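Local atomic coordinates of putative immunoglobulin-blocking virulence protein (Mycoplasma mycoides subsp. capri, PDB entry 7ADK), a protein that probably works as a virulence factor that blocks host immunoglobulins. Residues Y351-Y359 with G370-E378. Sequence-based numbering, arbitrary orientation.
Sequences YRVFDYDEY and GTYPGWVKE
Y356 and P373 bring the two backbones closest, their CA atoms 5.9 Å apart, where the irregular loop 351-359 passes the type II turn Y372-W375; G374, with positive phi, suits the third place of that turn, and W375 N closes it on Y372 O. F354 fits between two rings of the other segment. Its CB lies over the faces of both, 3.7 Å above the centre of the Y372 ring and over the five-membered ring of W375, two CH-pi contacts, while its own ring turns an edge to the face of the six-membered ring, F354 CD1 meeting W375 CZ3 at 3.6 Å with the planes at 76°. With CG beside the backbone N (chi1 -46°), the F354 ring reaches that part of the indole. This aromatic cluster joins the loop after helix 339-351 to the start of strand 375-379 in a mixed sheet, and L401 of the adjoining strand 396-403 also touches F354 and Y372. Tryptophan suits its place because the indole combines a broad face for F354 with an N-H at the edge: W375 NE1 donates to D355 O at 2.9 Å, nearly straight (164°), with the oxygen in the indole plane. Within the turn, P373 holds the second place, which its fixed phi suits, and lays CD over one face of the Y356 ring, 3.6 Å from CD2. R352 NH2 comes to the edge of the Y372 ring, 3.7 Å from CE2, and is salt-bridged to D532; Y372 OH is hydrogen-bonded to E478.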
loop_
_atom_site.group_PDB
_atom_site.type_symbol
_atom_site.label_atom_id
_atom_site.label_comp_id
_atom_site.label_asym_id
_atom_site.label_seq_id
_atom_site.Cartn_x
_atom_site.Cartn_y
_atom_site.Cartn_z
ATOM N N TYR A 351 25.000 -4.792 30.824
ATOM C CA TYR A 351 25.238 -4.008 29.600
ATOM C C TYR A 351 24.371 -2.762 29.554
ATOM O O TYR A 351 24.858 -1.700 29.180
ATOM C CB TYR A 351 25.076 -4.820 28.312
ATOM C CG TYR A 351 26.274 -5.679 27.974
ATOM C CD1 TYR A 351 27.525 -5.088 27.729
ATOM C CD2 TYR A 351 26.138 -7.066 27.862
ATOM C CE1 TYR A 351 28.642 -5.881 27.431
ATOM C CE2 TYR A 351 27.250 -7.869 27.584
ATOM C CZ TYR A 351 28.505 -7.276 27.388
ATOM O OH TYR A 351 29.579 -8.063 27.163
ATOM N N ARG A 352 23.112 -2.842 29.972
ATOM C CA ARG A 352 22.213 -1.682 29.979
ATOM C C ARG A 352 22.676 -0.613 30.965
ATOM O O ARG A 352 23.008 -0.916 32.106
ATOM C CB ARG A 352 20.775 -2.114 30.268
ATOM C CG ARG A 352 20.308 -3.086 29.199
ATOM C CD ARG A 352 18.844 -3.461 29.336
ATOM N NE ARG A 352 17.962 -2.433 28.789
ATOM C CZ ARG A 352 16.872 -2.652 28.086
ATOM N NH1 ARG A 352 16.292 -3.812 28.009
ATOM N NH2 ARG A 352 16.360 -1.685 27.410
ATOM N N VAL A 353 22.633 0.651 30.562
ATOM C CA VAL A 353 22.487 1.760 31.509
ATOM C C VAL A 353 21.004 1.853 31.876
ATOM O O VAL A 353 20.153 1.500 31.061
ATOM C CB VAL A 353 23.104 3.054 30.954
ATOM C CG1 VAL A 353 22.319 3.689 29.830
ATOM C CG2 VAL A 353 23.279 4.090 32.051
ATOM N N PHE A 354 20.682 2.221 33.115
ATOM C CA PHE A 354 19.370 1.935 33.710
ATOM C C PHE A 354 19.081 0.419 33.771
ATOM O O PHE A 354 18.057 -0.081 33.321
ATOM C CB PHE A 354 18.250 2.785 33.094
ATOM C CG PHE A 354 18.580 4.253 32.951
ATOM C CD1 PHE A 354 19.003 4.998 34.066
ATOM C CD2 PHE A 354 18.450 4.888 31.705
ATOM C CE1 PHE A 354 19.272 6.368 33.949
ATOM C CE2 PHE A 354 18.717 6.261 31.584
ATOM C CZ PHE A 354 19.116 7.002 32.709
ATOM N N ASP A 355 20.038 -0.325 34.325
ATOM C CA ASP A 355 20.030 -1.780 34.501
ATOM C C ASP A 355 18.909 -2.299 35.417
ATOM O O ASP A 355 18.376 -1.566 36.253
ATOM C CB ASP A 355 21.375 -2.212 35.096
ATOM C CG ASP A 355 21.630 -1.615 36.482
ATOM O OD1 ASP A 355 21.812 -0.387 36.591
ATOM O OD2 ASP A 355 21.661 -2.369 37.471
ATOM N N TYR A 356 18.572 -3.586 35.287
ATOM C CA TYR A 356 17.608 -4.296 36.130
ATOM C C TYR A 356 17.950 -5.788 36.270
ATOM O O TYR A 356 18.607 -6.361 35.412
ATOM C CB TYR A 356 16.180 -4.051 35.624
ATOM C CG TYR A 356 15.860 -4.423 34.191
ATOM C CD1 TYR A 356 15.407 -5.714 33.882
ATOM C CD2 TYR A 356 15.937 -3.454 33.176
ATOM C CE1 TYR A 356 15.018 -6.033 32.575
ATOM C CE2 TYR A 356 15.539 -3.763 31.867
ATOM C CZ TYR A 356 15.065 -5.053 31.566
ATOM O OH TYR A 356 14.632 -5.348 30.319
ATOM N N ASP A 357 17.537 -6.422 37.370
ATOM C CA ASP A 357 18.002 -7.767 37.744
ATOM C C ASP A 357 17.281 -8.923 37.031
ATOM O O ASP A 357 17.735 -10.062 37.065
ATOM C CB ASP A 357 17.876 -7.914 39.263
ATOM C CG ASP A 357 18.748 -9.005 39.870
ATOM O OD1 ASP A 357 18.432 -9.477 40.980
ATOM O OD2 ASP A 357 19.774 -9.388 39.271
ATOM N N GLU A 358 16.128 -8.656 36.430
ATOM C CA GLU A 358 15.331 -9.608 35.645
ATOM C C GLU A 358 15.954 -9.911 34.272
ATOM O O GLU A 358 16.880 -9.246 33.829
ATOM C CB GLU A 358 13.909 -9.059 35.431
ATOM C CG GLU A 358 13.127 -8.770 36.717
ATOM C CD GLU A 358 12.298 -7.492 36.607
ATOM O OE1 GLU A 358 11.417 -7.394 35.737
ATOM O OE2 GLU A 358 12.547 -6.566 37.384
ATOM N N TYR A 359 15.435 -10.936 33.586
ATOM C CA TYR A 359 15.775 -11.241 32.193
ATOM C C TYR A 359 14.748 -10.753 31.161
ATOM O O TYR A 359 15.033 -10.803 29.969
ATOM C CB TYR A 359 16.065 -12.737 32.036
ATOM C CG TYR A 359 14.891 -13.683 32.144
ATOM C CD1 TYR A 359 14.027 -13.872 31.049
ATOM C CD2 TYR A 359 14.698 -14.427 33.322
ATOM C CE1 TYR A 359 12.968 -14.794 31.137
ATOM C CE2 TYR A 359 13.648 -15.356 33.409
ATOM C CZ TYR A 359 12.781 -15.543 32.317
ATOM O OH TYR A 359 11.802 -16.457 32.430
ATOM N N GLY A 370 9.953 5.582 28.330
ATOM C CA GLY A 370 11.335 5.583 28.786
ATOM C C GLY A 370 11.514 5.127 30.231
ATOM O O GLY A 370 12.283 5.746 30.961
ATOM N N THR A 371 10.798 4.084 30.672
ATOM C CA THR A 371 10.803 3.591 32.050
ATOM C C THR A 371 11.406 2.194 32.161
ATOM O O THR A 371 11.436 1.414 31.213
ATOM C CB THR A 371 9.418 3.664 32.697
ATOM O OG1 THR A 371 8.580 2.765 32.076
ATOM C CG2 THR A 371 8.799 5.053 32.637
ATOM N N TYR A 372 11.987 1.885 33.318
ATOM C CA TYR A 372 12.829 0.711 33.555
ATOM C C TYR A 372 12.523 0.072 34.926
ATOM O O TYR A 372 12.366 0.805 35.904
ATOM C CB TYR A 372 14.306 1.117 33.467
ATOM C CG TYR A 372 14.797 1.526 32.092
ATOM C CD1 TYR A 372 14.682 2.855 31.644
ATOM C CD2 TYR A 372 15.408 0.570 31.271
ATOM C CE1 TYR A 372 15.153 3.222 30.373
ATOM C CE2 TYR A 372 15.895 0.935 30.010
ATOM C CZ TYR A 372 15.760 2.257 29.548
ATOM O OH TYR A 372 16.230 2.567 28.314
ATOM N N PRO A 373 12.472 -1.264 35.058
ATOM C CA PRO A 373 12.235 -1.922 36.339
ATOM C C PRO A 373 13.235 -1.516 37.432
ATOM O O PRO A 373 14.441 -1.612 37.259
ATOM C CB PRO A 373 12.292 -3.418 36.048
ATOM C CG PRO A 373 12.049 -3.534 34.558
ATOM C CD PRO A 373 12.595 -2.239 33.993
ATOM N N GLY A 374 12.756 -1.078 38.593
ATOM C CA GLY A 374 13.612 -0.608 39.688
ATOM C C GLY A 374 14.086 0.840 39.582
ATOM O O GLY A 374 14.847 1.284 40.433
ATOM N N TRP A 375 13.608 1.594 38.598
ATOM C CA TRP A 375 13.852 3.020 38.423
ATOM C C TRP A 375 12.536 3.784 38.473
ATOM O O TRP A 375 11.492 3.250 38.104
ATOM C CB TRP A 375 14.571 3.267 37.096
ATOM C CG TRP A 375 15.934 2.667 37.016
ATOM C CD1 TRP A 375 16.208 1.366 36.786
ATOM C CD2 TRP A 375 17.222 3.303 37.241
ATOM N NE1 TRP A 375 17.563 1.149 36.872
ATOM C CE2 TRP A 375 18.239 2.311 37.152
ATOM C CE3 TRP A 375 17.636 4.626 37.487
ATOM C CZ2 TRP A 375 19.592 2.619 37.303
ATOM C CZ3 TRP A 375 18.992 4.944 37.637
ATOM C CH2 TRP A 375 19.972 3.944 37.549
ATOM N N VAL A 376 12.581 5.041 38.909
ATOM C CA VAL A 376 11.420 5.943 38.877
ATOM C C VAL A 376 11.772 7.246 38.164
ATOM O O VAL A 376 12.863 7.785 38.333
ATOM C CB VAL A 376 10.799 6.128 40.272
ATOM C CG1 VAL A 376 11.749 6.733 41.298
ATOM C CG2 VAL A 376 9.536 6.980 40.244
ATOM N N LYS A 377 10.854 7.718 37.320
ATOM C CA LYS A 377 10.995 8.893 36.461
ATOM C C LYS A 377 10.239 10.081 37.033
ATOM O O LYS A 377 9.076 9.967 37.405
ATOM C CB LYS A 377 10.506 8.542 35.049
ATOM C CG LYS A 377 10.609 9.681 34.027
ATOM C CD LYS A 377 10.236 9.254 32.598
ATOM C CE LYS A 377 8.776 8.799 32.407
ATOM N NZ LYS A 377 7.775 9.892 32.466
ATOM N N GLU A 378 10.872 11.238 37.031
ATOM C CA GLU A 378 10.263 12.528 37.341
ATOM C C GLU A 378 10.459 13.491 36.164
ATOM O O GLU A 378 11.565 13.616 35.652
ATOM C CB GLU A 378 10.853 13.050 38.663
ATOM C CG GLU A 378 10.326 14.433 39.051
ATOM C CD GLU A 378 10.766 14.939 40.432
ATOM O OE1 GLU A 378 10.770 16.171 40.642
ATOM O OE2 GLU A 378 11.055 14.139 41.348
#